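Local atomic coordinates of (2Z,6E)-hedycaryol synthase (PDB entry 4MC3), a protein that catalyses the magnesium-dependent 1,11-cyclisation of (2E,6E)-farnesyl diphosphate, with water, to (2Z,6E)-hedycaryol, releasing diphosphate. Residues A[246-250]-A[251-255]; A[273-276]-A[277-281]. All blocks are in the same frame, centred on the assembly; numbering follows the deposited sequence.

Contact 1: residues A[246-250]-A[251-255]; sequences QGCSL and QEAVD
Glu252 OE1 takes the backbone N-H of Ser249 in a short, nearly straight bond, 2.8 Å from N to OE1 with an N-H...O angle of 171°. The lone pair used is the anti one, turned away from OE2. In return, Ser249 OG accepts from Glu252 N at 3.0 Å. The two reciprocal bonds form a capping box at the start of helix 250-282, with Ser249 as the N-cap. Ser249 OG sits between its own backbone N and carbonyl carbon (chi1 78°), which points OG at the N-H of Glu252. Glu252 CG stands beside its backbone N (chi1 -75°), and the extended chain carries the carboxylate back alongside Ser249. With an alanine at Ser249, Glu252 N would probably lose its capping acceptor and the helix start would be less firmly fixed. The helix bonds begin here too: Ala253 N donates to Ser249 O, and Val254 N to Leu250 O. Gly247, with positive phi, leaves helical geometry after helix 238-246, and only Cys248 and Ser249 separate it from helix 250-282. Val239 of the preceding helix touches Leu250, Ala253 and Val254. Gln251 NE2 donates to Asp255 OD1, while its OE1 accepts from Glu5 N in the N-terminal segment. Cys248 SG lies 3.9 Å from Ala253 CB.

Contact 2: residues A[273-276]-A[277-281]; sequences QELL and EELDR
Glu274 O and Arg281 NH2 are bridged by water 1, one turn apart and more on helix 250-282. The water donates to Glu274 O at 2.7 Å, accepts from Arg281 NH2, and reaches Glu277 OE1 only weakly. Glu277, Glu278 and Arg281 form a salt-bridge network beside it. Glu277 CG stands opposite its carbonyl carbon (chi1 -60°). The extended chain then runs back over the preceding turn, with CG 3.6 Å from Gln273 O. Glu278 is built differently. Its CG is anti to the backbone N (chi1 171°), and a bend at chi2 brings the carboxylate round toward Arg281. The guanidinium meets Glu278 OE1 and water 1 at its edge, in plane. The salt bridge from Arg281 NH2 to Glu278 OE1 is 3.2 Å and runs nearly along the C-O direction of that oxygen. Arg281 NH1 makes a long salt bridge, 3.6 Å, to Glu277 OE1. Glu278 OE2 is held by Gln282, and the Glu274 carboxylate by Lys208 and Gln270.

Another part of the helix surface is apolar. Leu275 CD1 lies 4.2 Å from Leu279 CG, one turn on. Both leucines are buried and pack against helix 286-309, on Ala296 and on Ala292 with Val293 respectively. Leu275 also touches Pro205 and Met206. Backbone bonds tie the turns together, but Glu277 N to Gln273 O and Asp280 N to Leu276 O are weak, both 3.4 Å. Water 2 adds a link at the second of these, donating to Leu276 O and to Asp280 OD1, which also pairs with Arg289. The stretch is thus amphipathic: leucines join it to its neighbours, while Arg281 probably offsets part of the negative charge of Glu277 and Glu278.

Both contacts belong to the long helix 250-282. Contact 1 forms its N-terminal start, just after helix 238-246, and contact 2 lies near its C-terminal end. They come in series along the chain and do not touch. Their centres are 39 Å apart, and their nearest atoms are about 24 Å apart. The helix therefore spans much of the all-helical terpene synthase fold between them. Contact 1 brings it against helix 238-246 and the N-terminal segment. Contact 2 joins it to helices 204-225 and 286-309. Helix 204-225 carries Asn221 and Ser225, which by similarity bind magnesium, but contact 2 itself lies away from the annotated sites.

Contact 1: residues A[246-250]-A[251-255]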
loop_
_atom_site.group_PDB
_atom_site.type_symbol
_atom_site.label_atom_id
_atom_site.label_comp_id
_atom_site.label_asym_id
_atom_site.label_seq_id
_atom_site.Cartn_x
_atom_site.Cartn_y
_atom_site.Cartn_z
ATOM N N GLN A 246 10.396 25.948 -3.665
ATOM C CA GLN A 246 9.781 27.219 -4.104
ATOM C C GLN A 246 10.066 28.385 -3.169
ATOM O O GLN A 246 9.918 29.543 -3.574
ATOM C CB GLN A 246 8.254 27.130 -4.142
ATOM C CG GLN A 246 7.636 26.400 -5.315
ATOM C CD GLN A 246 6.129 26.563 -5.382
ATOM O OE1 GLN A 246 5.503 27.184 -4.528
ATOM N NE2 GLN A 246 5.530 25.975 -6.402
ATOM N N GLY A 247 10.412 28.086 -1.916
ATOM C CA GLY A 247 10.468 29.097 -0.825
ATOM C C GLY A 247 9.105 29.683 -0.448
ATOM O O GLY A 247 9.019 30.812 0.010
ATOM N N CYS A 248 8.031 28.897 -0.581
ATOM C CA CYS A 248 6.687 29.404 -0.313
ATOM C C CYS A 248 6.351 29.084 1.138
ATOM O O CYS A 248 7.166 28.473 1.838
ATOM C CB CYS A 248 5.663 28.779 -1.280
ATOM S SG CYS A 248 5.417 26.987 -1.102
ATOM N N SER A 249 5.187 29.527 1.595
ATOM C CA SER A 249 4.732 29.244 2.963
ATOM C C SER A 249 4.225 27.828 3.075
ATOM O O SER A 249 3.953 27.182 2.051
ATOM C CB SER A 249 3.618 30.194 3.389
ATOM O OG SER A 249 2.360 29.837 2.839
ATOM N N LEU A 250 4.094 27.348 4.316
ATOM C CA LEU A 250 3.635 25.973 4.571
ATOM C C LEU A 250 2.214 25.754 4.059
ATOM O O LEU A 250 1.911 24.725 3.435
ATOM C CB LEU A 250 3.707 25.653 6.068
ATOM C CG LEU A 250 3.386 24.224 6.510
ATOM C CD1 LEU A 250 4.115 23.181 5.672
ATOM C CD2 LEU A 250 3.727 24.028 7.980
ATOM N N GLN A 251 1.340 26.723 4.331
ATOM C CA GLN A 251 -0.009 26.706 3.797
ATOM C C GLN A 251 -0.058 26.708 2.274
ATOM O O GLN A 251 -0.887 26.016 1.678
ATOM C CB GLN A 251 -0.807 27.907 4.299
ATOM C CG GLN A 251 -2.276 27.829 3.922
ATOM C CD GLN A 251 -3.001 26.778 4.728
ATOM O OE1 GLN A 251 -3.080 26.880 5.948
ATOM N NE2 GLN A 251 -3.513 25.741 4.057
ATOM N N GLU A 252 0.804 27.500 1.648
ATOM C CA GLU A 252 0.872 27.550 0.209
ATOM C C GLU A 252 1.317 26.188 -0.350
ATOM O O GLU A 252 0.807 25.747 -1.352
ATOM C CB GLU A 252 1.808 28.648 -0.264
ATOM C CG GLU A 252 1.189 30.042 -0.104
ATOM C CD GLU A 252 2.182 31.183 -0.289
ATOM O OE1 GLU A 252 3.374 31.045 0.103
ATOM O OE2 GLU A 252 1.753 32.232 -0.823
ATOM N N ALA A 253 2.281 25.545 0.288
ATOM C CA ALA A 253 2.721 24.219 -0.177
ATOM C C ALA A 253 1.619 23.168 0.008
ATOM O O ALA A 253 1.427 22.299 -0.855
ATOM C CB ALA A 253 3.974 23.800 0.516
ATOM N N VAL A 254 0.928 23.227 1.146
ATOM C CA VAL A 254 -0.218 22.367 1.421
ATOM C C VAL A 254 -1.290 22.543 0.363
ATOM O O VAL A 254 -1.886 21.549 -0.119
ATOM C CB VAL A 254 -0.809 22.603 2.833
ATOM C CG1 VAL A 254 -2.192 21.959 2.983
ATOM C CG2 VAL A 254 0.132 22.041 3.882
ATOM N N ASP A 255 -1.579 23.786 0.020
ATOM C CA ASP A 255 -2.639 24.046 -0.952
ATOM C C ASP A 255 -2.271 23.470 -2.317
ATOM O O ASP A 255 -3.114 22.964 -3.035
ATOM C CB ASP A 255 -2.915 25.555 -1.055
ATOM C CG ASP A 255 -3.483 26.163 0.243
ATOM O OD1 ASP A 255 -3.864 25.398 1.163
ATOM O OD2 ASP A 255 -3.560 27.421 0.339
#

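Contact 2: residues A[273-276]-A[277-281]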
loop_
_atom_site.group_PDB
_atom_site.type_symbol
_atom_site.label_atom_id
_atom_site.label_comp_id
_atom_site.label_asym_id
_atom_site.label_seq_id
_atom_site.Cartn_x
_atom_site.Cartn_y
_atom_site.Cartn_z
ATOM N N GLN A 273 -13.405 4.452 -15.739
ATOM C CA GLN A 273 -14.189 4.448 -16.978
ATOM C C GLN A 273 -13.422 3.766 -18.088
ATOM O O GLN A 273 -13.971 2.953 -18.845
ATOM C CB GLN A 273 -14.566 5.886 -17.364
ATOM C CG GLN A 273 -15.648 6.452 -16.456
ATOM C CD GLN A 273 -16.790 5.454 -16.183
ATOM O OE1 GLN A 273 -17.556 5.107 -17.091
ATOM N NE2 GLN A 273 -16.896 4.983 -14.929
ATOM N N GLU A 274 -12.145 4.113 -18.198
ATOM C CA GLU A 274 -11.272 3.563 -19.210
ATOM C C GLU A 274 -11.093 2.057 -19.026
ATOM O O GLU A 274 -10.974 1.299 -19.995
ATOM C CB GLU A 274 -9.932 4.307 -19.207
ATOM C CG GLU A 274 -10.054 5.743 -19.730
ATOM C CD GLU A 274 -8.808 6.578 -19.525
ATOM O OE1 GLU A 274 -7.847 6.124 -18.862
ATOM O OE2 GLU A 274 -8.793 7.719 -20.021
ATOM N N LEU A 275 -11.109 1.603 -17.775
ATOM C CA LEU A 275 -10.987 0.190 -17.526
ATOM C C LEU A 275 -12.170 -0.594 -18.084
ATOM O O LEU A 275 -12.002 -1.649 -18.680
ATOM C CB LEU A 275 -10.858 -0.050 -16.024
ATOM C CG LEU A 275 -10.833 -1.480 -15.543
ATOM C CD1 LEU A 275 -9.674 -2.301 -16.108
ATOM C CD2 LEU A 275 -10.806 -1.525 -14.008
ATOM N N LEU A 276 -13.357 -0.064 -17.884
ATOM C CA LEU A 276 -14.547 -0.676 -18.448
ATOM C C LEU A 276 -14.435 -0.889 -19.950
ATOM O O LEU A 276 -14.789 -1.961 -20.456
ATOM C CB LEU A 276 -15.784 0.141 -18.085
ATOM C CG LEU A 276 -16.148 0.119 -16.602
ATOM C CD1 LEU A 276 -17.296 1.056 -16.246
ATOM C CD2 LEU A 276 -16.479 -1.303 -16.154
ATOM N N GLU A 277 -13.920 0.111 -20.662
ATOM C CA GLU A 277 -13.715 0.016 -22.122
ATOM C C GLU A 277 -12.688 -1.052 -22.485
ATOM O O GLU A 277 -12.862 -1.824 -23.444
ATOM C CB GLU A 277 -13.270 1.382 -22.682
ATOM C CG GLU A 277 -14.265 2.513 -22.453
ATOM C CD GLU A 277 -13.728 3.892 -22.842
ATOM O OE1 GLU A 277 -12.630 3.998 -23.466
ATOM O OE2 GLU A 277 -14.431 4.878 -22.518
ATOM N N GLU A 278 -11.631 -1.147 -21.685
ATOM C CA GLU A 278 -10.572 -2.098 -21.961
ATOM C C GLU A 278 -11.072 -3.530 -21.708
ATOM O O GLU A 278 -10.651 -4.453 -22.399
ATOM C CB GLU A 278 -9.331 -1.804 -21.083
ATOM C CG GLU A 278 -8.209 -2.856 -21.119
ATOM C CD GLU A 278 -7.539 -2.969 -22.501
ATOM O OE1 GLU A 278 -7.798 -2.097 -23.349
ATOM O OE2 GLU A 278 -6.731 -3.902 -22.750
ATOM N N LEU A 279 -11.920 -3.727 -20.694
ATOM C CA LEU A 279 -12.458 -5.087 -20.441
ATOM C C LEU A 279 -13.235 -5.595 -21.680
ATOM O O LEU A 279 -13.120 -6.759 -22.058
ATOM C CB LEU A 279 -13.321 -5.092 -19.179
ATOM C CG LEU A 279 -12.537 -4.822 -17.867
ATOM C CD1 LEU A 279 -13.499 -4.686 -16.705
ATOM C CD2 LEU A 279 -11.536 -5.930 -17.577
ATOM N N ASP A 280 -14.007 -4.703 -22.322
ATOM C CA ASP A 280 -14.722 -4.995 -23.605
ATOM C C ASP A 280 -13.778 -5.351 -24.775
ATOM O O ASP A 280 -14.043 -6.289 -25.519
ATOM C CB ASP A 280 -15.595 -3.787 -23.917
ATOM C CG ASP A 280 -16.763 -3.644 -22.939
ATOM O OD1 ASP A 280 -17.016 -4.580 -22.155
ATOM O OD2 ASP A 280 -17.447 -2.602 -22.959
ATOM N N ARG A 281 -12.693 -4.612 -24.951
ATOM C CA ARG A 281 -11.675 -4.912 -25.956
ATOM C C ARG A 281 -11.016 -6.279 -25.804
ATOM O O ARG A 281 -10.571 -6.866 -26.802
ATOM C CB ARG A 281 -10.590 -3.826 -25.947
ATOM C CG ARG A 281 -11.070 -2.488 -26.479
ATOM C CD ARG A 281 -9.909 -1.530 -26.671
ATOM N NE ARG A 281 -10.362 -0.141 -26.623
ATOM C CZ ARG A 281 -10.212 0.687 -25.589
ATOM N NH1 ARG A 281 -10.677 1.930 -25.678
ATOM N NH2 ARG A 281 -9.596 0.298 -24.467
HETATM O O HOH W 1 -9.899 2.237 -22.237
HETATM O O HOH W 2 -17.228 -3.456 -19.401
#